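Local coordinates for protein protease Do-like 1, chloroplastic (Arabidopsis thaliana, PDB 3QO6) that is a chloroplast serine protease, required at high temperature, that may degrade damaged proteins and can digest beta-casein, at residues T34-R39 with E49-S54; L235-A240 with V253-A258. All blocks are in the same frame, centred on the assembly; numbering follows the deposited sequence.

Contact 1 of 2, residues T34-R39 with E49-S54; sequences TNLAVR and EVPQGS
E49 and L36 meet across a beta hairpin whose strands, 30-40 and 47-61, are the first two of the six-stranded antiparallel barrel of this chymotrypsin-like protease. Their side chains share a face with T34, V38 and P51 and cross at about a right angle: CD2 of L36 touches CB of E49 at 3.8 Å. E49 bends sharply at its second torsion (chi2 -87°), which turns CD back over L36, and OE2 rests 4.0 Å from L36 CB. OE1 passes 3.6 Å from V38 CG2 and is hydrogen-bonded to the hydroxyl of S77, while OE2 lies close to the carboxylate of D78, a like charge that may raise its proton affinity. Q52, the other large contributor, works on the side where N35 and A37 point. Its chain, extended beyond CG, lies against A37 CB, which is 4.0 Å from Q52 CB, while Q52 CG is 3.3 Å from N35 OD1. N35 holds CG anti to its backbone N, and its ND2 donates to the carbonyls of V72 and R74, two bonds that fix the amide's rotation. The backbones are tied by A37 N to V50 O, by V50 N to A37 O and by the nearly straight bond from Q52 N to N35 O. R39 folds back on its own strand: V38 O lies in the guanidinium plane, 2.8 Å from NH1, which sits above the plane of that carbonyl.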
loop_
_atom_site.group_PDB
_atom_site.type_symbol
_atom_site.label_atom_id
_atom_site.label_comp_id
_atom_site.label_asym_id
_atom_site.label_seq_id
_atom_site.Cartn_x
_atom_site.Cartn_y
_atom_site.Cartn_z
ATOM N N THR B 34 -24.809 20.486 8.655
ATOM C CA THR B 34 -23.601 20.687 7.837
ATOM C C THR B 34 -22.475 21.487 8.483
ATOM O O THR B 34 -22.644 22.642 8.870
ATOM C CB THR B 34 -23.880 21.350 6.497
ATOM O OG1 THR B 34 -25.209 21.033 6.069
ATOM C CG2 THR B 34 -22.852 20.844 5.460
ATOM N N ASN B 35 -21.318 20.834 8.541
ATOM C CA ASN B 35 -20.072 21.335 9.115
ATOM C C ASN B 35 -19.259 22.067 8.032
ATOM O O ASN B 35 -18.400 21.444 7.408
ATOM C CB ASN B 35 -19.292 20.106 9.624
ATOM C CG ASN B 35 -18.044 20.456 10.429
ATOM O OD1 ASN B 35 -17.194 21.245 9.989
ATOM N ND2 ASN B 35 -17.913 19.841 11.612
ATOM N N LEU B 36 -19.512 23.357 7.796
ATOM C CA LEU B 36 -18.768 24.104 6.760
ATOM C C LEU B 36 -17.375 24.554 7.195
ATOM O O LEU B 36 -17.221 25.181 8.244
ATOM C CB LEU B 36 -19.541 25.348 6.314
ATOM C CG LEU B 36 -20.861 25.168 5.574
ATOM C CD1 LEU B 36 -21.755 24.192 6.333
ATOM C CD2 LEU B 36 -21.531 26.548 5.424
ATOM N N ALA B 37 -16.356 24.240 6.397
ATOM C CA ALA B 37 -14.992 24.651 6.735
ATOM C C ALA B 37 -14.518 25.747 5.783
ATOM O O ALA B 37 -15.037 25.917 4.669
ATOM C CB ALA B 37 -14.032 23.464 6.698
ATOM N N VAL B 38 -13.524 26.492 6.238
ATOM C CA VAL B 38 -12.995 27.589 5.457
ATOM C C VAL B 38 -11.987 27.134 4.417
ATOM O O VAL B 38 -11.034 26.423 4.724
ATOM C CB VAL B 38 -12.333 28.641 6.375
ATOM C CG1 VAL B 38 -11.732 29.743 5.542
ATOM C CG2 VAL B 38 -13.360 29.215 7.346
ATOM N N ARG B 39 -12.211 27.551 3.177
ATOM C CA ARG B 39 -11.312 27.219 2.082
ATOM C C ARG B 39 -11.034 28.494 1.275
ATOM O O ARG B 39 -11.846 29.417 1.253
ATOM C CB ARG B 39 -11.938 26.131 1.203
ATOM C CG ARG B 39 -12.107 24.772 1.908
ATOM C CD ARG B 39 -10.760 24.073 2.166
ATOM N NE ARG B 39 -10.906 22.758 2.803
ATOM C CZ ARG B 39 -11.079 22.557 4.112
ATOM N NH1 ARG B 39 -11.132 23.585 4.945
ATOM N NH2 ARG B 39 -11.194 21.322 4.597
ATOM N N GLU B 49 -17.101 29.270 2.249
ATOM C CA GLU B 49 -17.481 28.257 3.234
ATOM C C GLU B 49 -17.760 26.977 2.434
ATOM O O GLU B 49 -18.453 27.003 1.408
ATOM C CB GLU B 49 -18.730 28.689 4.013
ATOM C CG GLU B 49 -18.503 29.784 5.063
ATOM C CD GLU B 49 -18.079 29.237 6.428
ATOM O OE1 GLU B 49 -16.893 28.861 6.600
ATOM O OE2 GLU B 49 -18.947 29.184 7.330
ATOM N N VAL B 50 -17.218 25.855 2.889
ATOM C CA VAL B 50 -17.418 24.625 2.144
ATOM C C VAL B 50 -17.421 23.364 3.006
ATOM O O VAL B 50 -16.447 23.081 3.719
ATOM C CB VAL B 50 -16.359 24.547 1.009
ATOM C CG1 VAL B 50 -15.769 23.149 0.889
ATOM C CG2 VAL B 50 -17.012 24.984 -0.302
ATOM N N PRO B 51 -18.534 22.592 2.949
ATOM C CA PRO B 51 -18.781 21.339 3.683
ATOM C C PRO B 51 -17.601 20.367 3.785
ATOM O O PRO B 51 -17.041 19.945 2.775
ATOM C CB PRO B 51 -19.961 20.735 2.931
ATOM C CG PRO B 51 -20.744 21.931 2.558
ATOM C CD PRO B 51 -19.691 22.913 2.086
ATOM N N GLN B 52 -17.215 20.029 5.009
ATOM C CA GLN B 52 -16.131 19.071 5.227
ATOM C C GLN B 52 -16.714 17.865 5.976
ATOM O O GLN B 52 -16.025 16.865 6.184
ATOM C CB GLN B 52 -14.992 19.685 6.057
ATOM C CG GLN B 52 -15.364 19.989 7.506
ATOM C CD GLN B 52 -14.179 20.415 8.353
ATOM O OE1 GLN B 52 -14.334 20.720 9.536
ATOM N NE2 GLN B 52 -12.986 20.438 7.754
ATOM N N GLY B 53 -17.987 17.979 6.375
ATOM C CA GLY B 53 -18.669 16.917 7.100
ATOM C C GLY B 53 -20.187 16.938 6.954
ATOM O O GLY B 53 -20.785 17.939 6.546
ATOM N N SER B 54 -20.812 15.812 7.277
ATOM C CA SER B 54 -22.266 15.663 7.213
ATOM C C SER B 54 -22.715 14.751 8.376
ATOM O O SER B 54 -22.091 13.718 8.669
ATOM C CB SER B 54 -22.680 15.062 5.859
ATOM O OG SER B 54 -24.039 14.650 5.851
#

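Contact 2 of 2, residues L235-A240 with V253-A258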
loop_
_atom_site.group_PDB
_atom_site.type_symbol
_atom_site.label_atom_id
_atom_site.label_comp_id
_atom_site.label_asym_id
_atom_site.label_seq_id
_atom_site.Cartn_x
_atom_site.Cartn_y
_atom_site.Cartn_z
ATOM N N LEU B 235 -10.097 13.362 39.957
ATOM C CA LEU B 235 -9.226 12.943 41.061
ATOM C C LEU B 235 -7.971 13.747 40.938
ATOM O O LEU B 235 -7.224 13.934 41.900
ATOM C CB LEU B 235 -8.836 11.484 40.912
ATOM C CG LEU B 235 -9.339 10.438 41.900
ATOM C CD1 LEU B 235 -8.753 9.103 41.484
ATOM C CD2 LEU B 235 -8.913 10.764 43.309
ATOM N N GLY B 236 -7.730 14.208 39.719
ATOM C CA GLY B 236 -6.544 14.987 39.484
ATOM C C GLY B 236 -5.303 14.132 39.287
ATOM O O GLY B 236 -4.231 14.469 39.805
ATOM N N ILE B 237 -5.435 13.008 38.576
ATOM C CA ILE B 237 -4.252 12.178 38.293
ATOM C C ILE B 237 -4.159 11.745 36.829
ATOM O O ILE B 237 -5.176 11.543 36.164
ATOM C CB ILE B 237 -4.197 10.893 39.150
ATOM C CG1 ILE B 237 -5.236 9.893 38.677
ATOM C CG2 ILE B 237 -4.497 11.212 40.585
ATOM C CD1 ILE B 237 -5.041 8.540 39.284
ATOM N N LYS B 238 -2.928 11.659 36.325
ATOM C CA LYS B 238 -2.667 11.161 34.966
ATOM C C LYS B 238 -2.105 9.782 35.229
ATOM O O LYS B 238 -1.122 9.645 35.932
ATOM C CB LYS B 238 -1.614 11.985 34.227
ATOM C CG LYS B 238 -2.173 13.185 33.490
ATOM C CD LYS B 238 -1.066 14.007 32.852
ATOM C CE LYS B 238 -1.569 15.311 32.212
ATOM N NZ LYS B 238 -0.434 16.084 31.588
ATOM N N PHE B 239 -2.748 8.750 34.713
ATOM C CA PHE B 239 -2.219 7.426 34.938
ATOM C C PHE B 239 -1.644 6.793 33.695
ATOM O O PHE B 239 -1.748 7.320 32.573
ATOM C CB PHE B 239 -3.265 6.493 35.540
ATOM C CG PHE B 239 -4.536 6.454 34.792
ATOM C CD1 PHE B 239 -5.458 7.469 34.927
ATOM C CD2 PHE B 239 -4.817 5.407 33.948
ATOM C CE1 PHE B 239 -6.646 7.435 34.233
ATOM C CE2 PHE B 239 -5.999 5.362 33.251
ATOM C CZ PHE B 239 -6.917 6.375 33.391
ATOM N N ALA B 240 -1.010 5.651 33.928
ATOM C CA ALA B 240 -0.393 4.885 32.874
ATOM C C ALA B 240 -1.466 4.026 32.239
ATOM O O ALA B 240 -2.328 3.500 32.933
ATOM C CB ALA B 240 0.713 4.014 33.460
ATOM N N VAL B 253 -4.128 0.610 39.037
ATOM C CA VAL B 253 -3.746 1.751 38.193
ATOM C C VAL B 253 -2.545 2.488 38.769
ATOM O O VAL B 253 -2.576 2.941 39.916
ATOM C CB VAL B 253 -4.893 2.786 38.069
ATOM C CG1 VAL B 253 -4.580 3.776 36.980
ATOM C CG2 VAL B 253 -6.185 2.100 37.789
ATOM N N LEU B 254 -1.501 2.635 37.965
ATOM C CA LEU B 254 -0.281 3.318 38.395
ATOM C C LEU B 254 -0.428 4.825 38.218
ATOM O O LEU B 254 -0.536 5.291 37.081
ATOM C CB LEU B 254 0.891 2.831 37.533
ATOM C CG LEU B 254 2.345 3.198 37.828
ATOM C CD1 LEU B 254 3.187 2.698 36.675
ATOM C CD2 LEU B 254 2.534 4.679 37.983
ATOM N N VAL B 255 -0.428 5.610 39.294
ATOM C CA VAL B 255 -0.535 7.038 39.042
ATOM C C VAL B 255 0.846 7.519 38.618
ATOM O O VAL B 255 1.848 7.233 39.257
ATOM C CB VAL B 255 -1.102 7.901 40.256
ATOM C CG1 VAL B 255 -1.961 7.061 41.187
ATOM C CG2 VAL B 255 -0.007 8.618 40.961
ATOM N N LEU B 256 0.893 8.200 37.486
ATOM C CA LEU B 256 2.129 8.714 36.968
ATOM C C LEU B 256 2.330 10.102 37.545
ATOM O O LEU B 256 3.444 10.479 37.912
ATOM C CB LEU B 256 2.053 8.781 35.447
ATOM C CG LEU B 256 1.781 7.431 34.763
ATOM C CD1 LEU B 256 1.725 7.610 33.248
ATOM C CD2 LEU B 256 2.877 6.437 35.139
ATOM N N ASP B 257 1.246 10.871 37.638
ATOM C CA ASP B 257 1.336 12.234 38.171
ATOM C C ASP B 257 0.079 12.700 38.908
ATOM O O ASP B 257 -1.061 12.435 38.487
ATOM C CB ASP B 257 1.643 13.226 37.046
ATOM C CG ASP B 257 2.130 14.563 37.564
ATOM O OD1 ASP B 257 1.775 15.601 36.980
ATOM O OD2 ASP B 257 2.886 14.584 38.550
ATOM N N ALA B 258 0.306 13.389 40.021
ATOM C CA ALA B 258 -0.766 13.940 40.842
ATOM C C ALA B 258 -0.290 15.339 41.146
ATOM O O ALA B 258 0.412 15.566 42.150
ATOM C CB ALA B 258 -0.931 13.153 42.129
#
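F239 and V253 pack obliquely, the valine meeting the phenylalanine at its root: V253 CG1 is 3.3 Å from F239 CB, a tight approach, and 3.5 Å from both CG and CD2 of the ring. With chi1 at 52°, F239 CG stands between the backbone N and the carbonyl carbon, and the ring leads away from strand 253-257 toward the bound peptide, where it packs on a modified side chain. I237 and V255 cross at about a right angle, CD1 against CG1 at 3.9 Å, and both also rest on I286. L256 instead turns toward the opposing strand; both its methyls lie against A240 CB, each at 3.7 Å, and CG lies 3.4 Å from A240 N. An alanine in place of L256 would remove the methyls that lie on A240 and would probably leave a gap beside its CB and backbone N. The register slips by one here in a classic beta bulge: L256 and D257 both face K238, whose O accepts from L256 N and from D257 N, at 2.9 and 3.2 Å, while K238 N returns a bond to D257 O. Beyond the bulge A240 N donates to L254 O. Segment 235-240 forms the peptide-binding edge of the PDZ domain, backed by strand 253-257: backbone atoms of L235, G236, I237 and F239 bond the peptide, and the first three probably correspond to the carboxylate-binding loop of PDZ domains. F43 of the second subunit packs on L256. Strand 253-257 is followed on its other edge by strand 285-289, bonded through V253 to I286.

Contact 1 belongs to the protease barrel and contact 2 to the PDZ domain that follows it; their centres are 38 Å apart and their nearest atoms about 26 Å, with no touch within the chain. Contact 1 lies near the predicted charge-relay site: the side chain of N35 is about 8 Å from that of H71, and G53 is about 10 Å from the side chain of S180. Contact 2 is away from that site and instead lines the groove of the bound peptide. Across the assembly, F43 and L45 of the second subunit, from the loop between the strands that correspond to contact 1, pack on K238, L256 and D257 of contact 2.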